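Local coordinates for putative exported protein (Bordetella pertussis, PDB 2DVZ) that binds glutamate in the periplasm and probably serves as the solute receptor of a Bug-family, tripartite tricarboxylate transporter-like uptake system, at residues K19-I24 against Q50-E55; M212-P217 against K224-F229. One frame throughout, in Å; residues are numbered along the deposited sequence.

From the N terminus the chain enters strand 21-25, passes through helix 32-48 and returns in strand 52-56, where contact 1 closes a beta-alpha-beta unit by setting the two strands parallel. Only after many further helices and strands does contact 2 open: strand 210-215 runs out into a short loop that folds back, so that Val226-Phe229 lie against the strand just left, before strand 241-248 begins. The two closures follow in series, neither nested nor crossed. They lie on opposite sides of the chain's centre, about 35 Å apart between centres, yet both reach the same mixed sheet, contact 1 beside strand 78-82 and contact 2 beside strand 106-121.

Contact 1 (K19-I24 against Q50-E55); sequences KAIRVI and QPMVVE
Strands 21-24 and 52-55 run parallel, Ile21 beside Met52 and Ile24 beside Glu55, at an interaxial distance of 4.5 Å. Backbone hydrogen bonds alternate along them: Ile21 N to Pro51 O, Val53 N to Ile21 O, Val23 N to Val53 O and Glu55 N to Val23 O. The third reaches its carbonyl from above the plane, whereas Ile21 N and Glu55 N approach theirs in plane.

On the face of Arg22 and Glu55 a salt bridge reaches diagonally across the strands. Arg22 starts with CG anti to the carbonyl carbon and bends at chi3 (53°), bringing the guanidinium side-on to the carboxylate. Arg22 NE donates to Glu55 OE2 at 2.8 Å, nearly straight, and Arg22 NH2 reaches Glu55 OE1 at 3.1 Å. Both oxygens use syn lone pairs and the two planes lie 22° apart, so the paired bonds limit rotation of either group. Glu55, extended beyond CG, also turns OE1 to Lys57 NZ, a second positive charge that would probably favour its ionised form. Ile24 CG1 lies 3.8 Å from Glu55 OE1.

The other face is apolar. Ile21 and Met52, a selenomethionine, lie side by side, with Ile21 CD1 4.1 Å from Met52 CG. Met52 bends at chi3 (99°) and crosses Val23 obliquely, Met52 CE lying 3.9 Å from Val23 CG2. At the loop end Ala20 CB meets Pro51 CG at 3.7 Å, and Gln50 folds at chi2 against the Lys19 backbone.

This is the parallel strand pair of the beta-alpha-beta crossover through helix 32-48. That helix packs on Met52 and Val54, helix 63-71 meets Ile24, and strand 78-82 flanks strand 21-25 on its other edge.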
ATOM      1  N   LYS A  19      -4.159  25.021  14.129  1.00 19.66           N
ATOM      2  CA  LYS A  19      -2.936  25.149  13.355  1.00 18.67           C
ATOM      3  C   LYS A  19      -2.788  23.962  12.339  1.00 18.52           C
ATOM      4  O   LYS A  19      -3.599  23.033  12.332  1.00 17.89           O
ATOM      5  CB  LYS A  19      -1.760  25.205  14.335  1.00 18.70           C
ATOM      6  CG  LYS A  19      -1.522  23.922  15.066  1.00 18.44           C
ATOM      7  CD  LYS A  19      -0.489  24.042  16.142  1.00 18.44           C
ATOM      8  CE  LYS A  19      -0.204  22.683  16.691  1.00 19.19           C
ATOM      9  NZ  LYS A  19       0.499  22.652  18.004  1.00 21.03           N
ATOM     10  N   ALA A  20      -1.749  24.022  11.502  1.00 18.07           N
ATOM     11  CA  ALA A  20      -1.365  22.951  10.577  1.00 17.51           C
ATOM     12  C   ALA A  20      -1.232  21.579  11.226  1.00 17.26           C
ATOM     13  O   ALA A  20      -0.732  21.438  12.356  1.00 17.07           O
ATOM     14  CB  ALA A  20      -0.048  23.293   9.849  1.00 17.14           C
ATOM     15  N   ILE A  21      -1.664  20.570  10.464  1.00 16.11           N
ATOM     16  CA  ILE A  21      -1.552  19.175  10.863  1.00 14.73           C
ATOM     17  C   ILE A  21      -0.486  18.523   9.979  1.00 14.61           C
ATOM     18  O   ILE A  21      -0.529  18.659   8.765  1.00 14.05           O
ATOM     19  CB  ILE A  21      -2.896  18.442  10.694  1.00 14.36           C
ATOM     20  CG1 ILE A  21      -3.990  19.115  11.519  1.00 13.11           C
ATOM     21  CG2 ILE A  21      -2.764  16.979  11.036  1.00 13.37           C
ATOM     22  CD1 ILE A  21      -5.316  19.131  10.841  1.00 13.43           C
ATOM     23  N   ARG A  22       0.483  17.867  10.621  1.00 14.40           N
ATOM     24  CA  ARG A  22       1.514  17.134   9.944  1.00 14.63           C
ATOM     25  C   ARG A  22       0.918  15.753   9.636  1.00 13.72           C
ATOM     26  O   ARG A  22       0.243  15.138  10.479  1.00 12.33           O
ATOM     27  CB  ARG A  22       2.771  17.004  10.830  1.00 14.08           C
ATOM     28  CG  ARG A  22       3.459  18.351  11.174  1.00 15.93           C
ATOM     29  CD  ARG A  22       4.515  18.226  12.321  1.00 17.37           C
ATOM     30  NE  ARG A  22       5.493  17.172  12.048  1.00 20.58           N
ATOM     31  CZ  ARG A  22       5.992  16.335  12.961  1.00 23.95           C
ATOM     32  NH1 ARG A  22       5.614  16.412  14.245  1.00 23.70           N
ATOM     33  NH2 ARG A  22       6.861  15.390  12.581  1.00 25.75           N
ATOM     34  N   VAL A  23       1.157  15.292   8.413  1.00 13.31           N
ATOM     35  CA  VAL A  23       0.756  13.957   8.026  1.00 13.10           C
ATOM     36  C   VAL A  23       1.988  13.238   7.523  1.00 13.23           C
ATOM     37  O   VAL A  23       2.579  13.610   6.516  1.00 13.84           O
ATOM     38  CB  VAL A  23      -0.362  13.950   6.957  1.00 12.90           C
ATOM     39  CG1 VAL A  23      -0.786  12.444   6.612  1.00 10.10           C
ATOM     40  CG2 VAL A  23      -1.585  14.765   7.460  1.00 11.97           C
ATOM     41  N   ILE A  24       2.373  12.208   8.245  1.00 13.41           N
ATOM     42  CA  ILE A  24       3.538  11.433   7.914  1.00 13.66           C
ATOM     43  C   ILE A  24       3.171  10.276   6.992  1.00 13.67           C
ATOM     44  O   ILE A  24       2.359   9.399   7.327  1.00 13.20           O
ATOM     45  CB  ILE A  24       4.276  10.916   9.196  1.00 14.26           C
ATOM     46  CG1 ILE A  24       4.782  12.090  10.073  1.00 15.29           C
ATOM     47  CG2 ILE A  24       5.454   9.997   8.839  1.00 14.65           C
ATOM     48  CD1 ILE A  24       5.287  11.591  11.533  1.00 13.49           C
ATOM     49  N   GLN A  50      -7.581  24.145   7.993  1.00 19.47           N
ATOM     50  CA  GLN A  50      -6.161  24.158   8.319  1.00 18.74           C
ATOM     51  C   GLN A  50      -5.363  23.363   7.298  1.00 19.08           C
ATOM     52  O   GLN A  50      -5.834  22.357   6.794  1.00 18.64           O
ATOM     53  CB  GLN A  50      -5.882  23.607   9.731  1.00 17.85           C
ATOM     54  CG  GLN A  50      -6.444  24.425  10.876  1.00 15.67           C
ATOM     55  CD  GLN A  50      -5.937  25.855  10.956  1.00 15.25           C
ATOM     56  OE1 GLN A  50      -4.822  26.177  10.521  1.00 16.58           O
ATOM     57  NE2 GLN A  50      -6.754  26.729  11.524  1.00 14.25           N
ATOM     58  N   PRO A  51      -4.137  23.815   6.981  1.00 19.82           N
ATOM     59  CA  PRO A  51      -3.300  22.924   6.152  1.00 20.14           C
ATOM     60  C   PRO A  51      -2.971  21.574   6.809  1.00 19.78           C
ATOM     61  O   PRO A  51      -2.810  21.483   8.028  1.00 19.58           O
ATOM     62  CB  PRO A  51      -2.007  23.726   5.948  1.00 20.11           C
ATOM     63  CG  PRO A  51      -2.016  24.742   7.099  1.00 20.36           C
ATOM     64  CD  PRO A  51      -3.455  25.090   7.289  1.00 19.55           C
HETATM   65  N   MSE A  52      -2.921  20.545   5.970  1.00 19.59           N
HETATM   66  CA  MSE A  52      -2.422  19.242   6.316  1.00 20.01           C
HETATM   67  C   MSE A  52      -1.188  19.022   5.482  1.00 18.61           C
HETATM   68  O   MSE A  52      -1.259  18.937   4.269  1.00 18.24           O
HETATM   69  CB  MSE A  52      -3.462  18.185   6.005  1.00 19.81           C
HETATM   70  CG  MSE A  52      -4.651  18.250   6.940  1.00 21.60           C
HETATM   71 SE   MSE A  52      -5.836  16.781   6.584  1.00 25.16          SE
HETATM   72  CE  MSE A  52      -5.336  15.502   7.985  1.00 22.49           C
ATOM     73  N   VAL A  53      -0.040  18.950   6.138  1.00 17.76           N
ATOM     74  CA  VAL A  53       1.212  19.008   5.424  1.00 16.79           C
ATOM     75  C   VAL A  53       1.857  17.631   5.422  1.00 16.45           C
ATOM     76  O   VAL A  53       2.179  17.082   6.460  1.00 15.84           O
ATOM     77  CB  VAL A  53       2.127  20.137   6.001  1.00 16.83           C
ATOM     78  CG1 VAL A  53       3.427  20.249   5.233  1.00 14.98           C
ATOM     79  CG2 VAL A  53       1.393  21.448   5.928  1.00 16.79           C
ATOM     80  N   VAL A  54       2.008  17.070   4.228  1.00 17.21           N
ATOM     81  CA  VAL A  54       2.579  15.734   4.048  1.00 17.48           C
ATOM     82  C   VAL A  54       4.095  15.770   4.229  1.00 18.35           C
ATOM     83  O   VAL A  54       4.796  16.639   3.682  1.00 18.04           O
ATOM     84  CB  VAL A  54       2.187  15.135   2.658  1.00 17.92           C
ATOM     85  CG1 VAL A  54       2.924  13.839   2.355  1.00 17.86           C
ATOM     86  CG2 VAL A  54       0.669  14.906   2.556  1.00 17.64           C
ATOM     87  N   GLU A  55       4.574  14.812   5.015  1.00 19.07           N
ATOM     88  CA  GLU A  55       5.983  14.594   5.269  1.00 20.49           C
ATOM     89  C   GLU A  55       6.276  13.191   4.804  1.00 19.17           C
ATOM     90  O   GLU A  55       5.664  12.240   5.286  1.00 19.21           O
ATOM     91  CB  GLU A  55       6.262  14.651   6.784  1.00 20.75           C
ATOM     92  CG  GLU A  55       6.565  16.022   7.289  1.00 23.98           C
ATOM     93  CD  GLU A  55       6.564  16.118   8.822  1.00 23.57           C
ATOM     94  OE1 GLU A  55       6.967  15.158   9.522  1.00 26.38           O
ATOM     95  OE2 GLU A  55       6.184  17.188   9.316  1.00 27.06           O
TER

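Contact 2 (M212-P217 against K224-F229); sequences MAIAWP and KDVPTF. With CD (cadmium ion), chain B.
Phe229 and Ala213 form the tight end of this contact. Phe229 CG stands anti to the carbonyl carbon (chi1 -83°), which swings the ring back over the strand. Ala213 CB sits almost centrally over one ring face, a CH-pi contact 3.8 Å from the Phe229 centroid and 6° off its normal. Ala215 brings its backbone N and CA to the ring edge, and Ala215 CB lies 3.9 Å from Phe229 CD2. Met158 and Phe162 of helix 154-166 also pack against this ring.

A single backbone bridge joins Ile214 to Thr228. Ile214 N donates to Pro227 O at 3.1 Å, in the carbonyl plane, while Phe229 N returns a weak, bent bond to Ile214 O. The returning loop thus pairs briefly with strand 210-215, whose Met212 and Ala213 both face Val119 in a classic beta bulge against strand 106-121. Val226 CG1, anti to its backbone N, presses on Ala213 CA at 3.7 Å and Ile214 CG2 at 3.9 Å, and Pro227 CG rests on Met212 O. Thr228 lays CB and CG2 against Trp216 O, an oxygen hydrogen-bonded by Asn238 ND2; Thr228 OG1 is hydrogen-bonded to Asp231 N.

Ahead of Val226 the loop stands off from the strand. Exposed Lys224 and Asp225 make no contact with residues 212-217, and the Asp225 carboxylate chelates a cadmium ion, OD2 at 2.3 Å and OD1 at 2.6 Å, alongside two waters.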
HETATM    1  N   MSE A 212       0.202  -7.844 -15.457  1.00 11.21           N
HETATM    2  CA  MSE A 212      -0.103  -9.237 -15.689  1.00 11.67           C
HETATM    3  C   MSE A 212      -1.339  -9.726 -14.969  1.00 10.71           C
HETATM    4  O   MSE A 212      -2.074 -10.568 -15.496  1.00 11.12           O
HETATM    5  CB  MSE A 212       1.115 -10.135 -15.358  1.00 12.37           C
HETATM    6  CG  MSE A 212       2.284  -9.955 -16.330  1.00 15.67           C
HETATM    7 SE   MSE A 212       1.952 -10.518 -18.208  1.00 26.64          SE
HETATM    8  CE  MSE A 212       1.230  -8.866 -18.927  1.00 23.65           C
ATOM      9  N   ALA A 213      -1.530  -9.224 -13.747  1.00  9.97           N
ATOM     10  CA  ALA A 213      -2.696  -9.516 -12.904  1.00  9.42           C
ATOM     11  C   ALA A 213      -2.851  -8.403 -11.875  1.00  9.23           C
ATOM     12  O   ALA A 213      -1.894  -7.723 -11.559  1.00  9.26           O
ATOM     13  CB  ALA A 213      -2.536 -10.855 -12.198  1.00  8.05           C
ATOM     14  N   ILE A 214      -4.057  -8.213 -11.362  1.00  9.85           N
ATOM     15  CA  ILE A 214      -4.321  -7.249 -10.289  1.00 10.07           C
ATOM     16  C   ILE A 214      -4.910  -8.040  -9.129  1.00 10.47           C
ATOM     17  O   ILE A 214      -5.528  -9.101  -9.355  1.00 10.28           O
ATOM     18  CB  ILE A 214      -5.293  -6.061 -10.692  1.00 10.22           C
ATOM     19  CG1 ILE A 214      -6.654  -6.569 -11.192  1.00 10.28           C
ATOM     20  CG2 ILE A 214      -4.652  -5.117 -11.695  1.00  9.46           C
ATOM     21  CD1 ILE A 214      -7.737  -5.469 -11.235  1.00  9.99           C
ATOM     22  N   ALA A 215      -4.681  -7.568  -7.905  1.00 10.41           N
ATOM     23  CA  ALA A 215      -5.359  -8.152  -6.736  1.00 11.27           C
ATOM     24  C   ALA A 215      -6.605  -7.302  -6.354  1.00 11.58           C
ATOM     25  O   ALA A 215      -6.501  -6.192  -5.874  1.00 11.89           O
ATOM     26  CB  ALA A 215      -4.399  -8.359  -5.562  1.00 10.64           C
ATOM     27  N   TRP A 216      -7.778  -7.835  -6.639  1.00 12.43           N
ATOM     28  CA  TRP A 216      -9.021  -7.075  -6.595  1.00 12.80           C
ATOM     29  C   TRP A 216     -10.163  -8.073  -6.792  1.00 13.07           C
ATOM     30  O   TRP A 216      -9.953  -9.159  -7.348  1.00 13.00           O
ATOM     31  CB  TRP A 216      -9.018  -6.006  -7.688  1.00 12.35           C
ATOM     32  CG  TRP A 216      -9.933  -4.846  -7.458  1.00 12.78           C
ATOM     33  CD1 TRP A 216     -10.988  -4.447  -8.259  1.00 13.19           C
ATOM     34  CD2 TRP A 216      -9.884  -3.899  -6.366  1.00 12.09           C
ATOM     35  NE1 TRP A 216     -11.583  -3.318  -7.740  1.00 13.40           N
ATOM     36  CE2 TRP A 216     -10.929  -2.961  -6.580  1.00 14.20           C
ATOM     37  CE3 TRP A 216      -9.064  -3.754  -5.243  1.00  9.71           C
ATOM     38  CZ2 TRP A 216     -11.172  -1.896  -5.698  1.00 13.50           C
ATOM     39  CZ3 TRP A 216      -9.313  -2.721  -4.355  1.00 12.71           C
ATOM     40  CH2 TRP A 216     -10.352  -1.793  -4.595  1.00 13.39           C
ATOM     41  N   PRO A 217     -11.366  -7.747  -6.287  1.00 13.59           N
ATOM     42  CA  PRO A 217     -12.480  -8.680  -6.530  1.00 14.17           C
ATOM     43  C   PRO A 217     -12.852  -8.853  -7.989  1.00 13.31           C
ATOM     44  O   PRO A 217     -13.290  -9.903  -8.374  1.00 14.60           O
ATOM     45  CB  PRO A 217     -13.660  -8.062  -5.719  1.00 14.27           C
ATOM     46  CG  PRO A 217     -13.011  -7.175  -4.707  1.00 15.21           C
ATOM     47  CD  PRO A 217     -11.767  -6.629  -5.413  1.00 14.22           C
ATOM     48  N   LYS A 224      -9.375  -2.884 -18.135  1.00 11.18           N
ATOM     49  CA  LYS A 224     -10.387  -3.938 -18.144  1.00 11.40           C
ATOM     50  C   LYS A 224      -9.879  -5.312 -18.558  1.00 11.01           C
ATOM     51  O   LYS A 224     -10.339  -6.331 -18.045  1.00 11.92           O
ATOM     52  CB  LYS A 224     -11.585  -3.499 -19.004  1.00 11.89           C
ATOM     53  CG  LYS A 224     -12.871  -3.509 -18.188  1.00 13.82           C
ATOM     54  CD  LYS A 224     -14.052  -2.879 -18.885  1.00 17.03           C
ATOM     55  CE  LYS A 224     -15.316  -3.616 -18.344  1.00 20.98           C
ATOM     56  NZ  LYS A 224     -16.600  -2.845 -18.304  1.00 22.05           N
ATOM     57  N   ASP A 225      -8.893  -5.333 -19.443  1.00 10.64           N
ATOM     58  CA  ASP A 225      -8.315  -6.569 -19.938  1.00 10.77           C
ATOM     59  C   ASP A 225      -7.313  -7.293 -19.056  1.00 10.47           C
ATOM     60  O   ASP A 225      -6.953  -8.390 -19.361  1.00 10.61           O
ATOM     61  CB  ASP A 225      -7.725  -6.292 -21.292  1.00 11.83           C
ATOM     62  CG  ASP A 225      -8.796  -6.006 -22.306  1.00 13.34           C
ATOM     63  OD1 ASP A 225      -9.802  -6.736 -22.264  1.00 18.47           O
ATOM     64  OD2 ASP A 225      -8.658  -5.080 -23.110  1.00 14.26           O
ATOM     65  N   VAL A 226      -6.874  -6.663 -17.959  1.00 10.63           N
ATOM     66  CA  VAL A 226      -5.997  -7.290 -16.973  1.00  9.69           C
ATOM     67  C   VAL A 226      -6.839  -8.163 -16.052  1.00 10.24           C
ATOM     68  O   VAL A 226      -7.777  -7.685 -15.409  1.00 10.58           O
ATOM     69  CB  VAL A 226      -5.129  -6.215 -16.162  1.00  9.59           C
ATOM     70  CG1 VAL A 226      -4.148  -6.884 -15.139  1.00  8.09           C
ATOM     71  CG2 VAL A 226      -4.383  -5.259 -17.120  1.00  6.04           C
ATOM     72  N   PRO A 227      -6.525  -9.470 -15.993  1.00 10.57           N
ATOM     73  CA  PRO A 227      -7.312 -10.332 -15.098  1.00 11.01           C
ATOM     74  C   PRO A 227      -6.943 -10.148 -13.631  1.00 11.07           C
ATOM     75  O   PRO A 227      -5.843  -9.726 -13.329  1.00 11.15           O
ATOM     76  CB  PRO A 227      -6.852 -11.764 -15.509  1.00 10.06           C
ATOM     77  CG  PRO A 227      -5.418 -11.547 -15.919  1.00 10.24           C
ATOM     78  CD  PRO A 227      -5.487 -10.245 -16.718  1.00 10.51           C
ATOM     79  N   THR A 228      -7.841 -10.542 -12.734  1.00 11.42           N
ATOM     80  CA  THR A 228      -7.487 -10.663 -11.326  1.00 11.64           C
ATOM     81  C   THR A 228      -6.669 -11.938 -11.110  1.00 11.71           C
ATOM     82  O   THR A 228      -6.578 -12.801 -12.028  1.00 11.65           O
ATOM     83  CB  THR A 228      -8.728 -10.674 -10.433  1.00 11.32           C
ATOM     84  OG1 THR A 228      -9.343 -11.972 -10.477  1.00 12.28           O
ATOM     85  CG2 THR A 228      -9.690  -9.647 -10.909  1.00 11.76           C
ATOM     86  N   PHE A 229      -6.090 -12.067  -9.907  1.00 10.81           N
ATOM     87  CA  PHE A 229      -5.341 -13.255  -9.555  1.00 11.22           C
ATOM     88  C   PHE A 229      -6.239 -14.471  -9.459  1.00 11.74           C
ATOM     89  O   PHE A 229      -5.765 -15.601  -9.646  1.00 12.19           O
ATOM     90  CB  PHE A 229      -4.575 -13.060  -8.233  1.00 11.33           C
ATOM     91  CG  PHE A 229      -3.250 -12.357  -8.408  1.00 11.47           C
ATOM     92  CD1 PHE A 229      -2.127 -13.057  -8.870  1.00 12.09           C
ATOM     93  CD2 PHE A 229      -3.118 -11.002  -8.114  1.00 10.55           C
ATOM     94  CE1 PHE A 229      -0.887 -12.388  -9.029  1.00 10.14           C
ATOM     95  CE2 PHE A 229      -1.907 -10.329  -8.288  1.00  9.89           C
ATOM     96  CZ  PHE A 229      -0.793 -11.027  -8.748  1.00 10.15           C
TER
HETATM   97 CD    CD B1001     -10.692  -5.261 -24.187  1.00 17.58          CD
HETATM   98  O   HOH W   1     -11.838  -4.425 -22.959  1.00  2.00           O
HETATM   99  O   HOH W   2     -11.802  -4.316 -26.231  1.00 14.69           O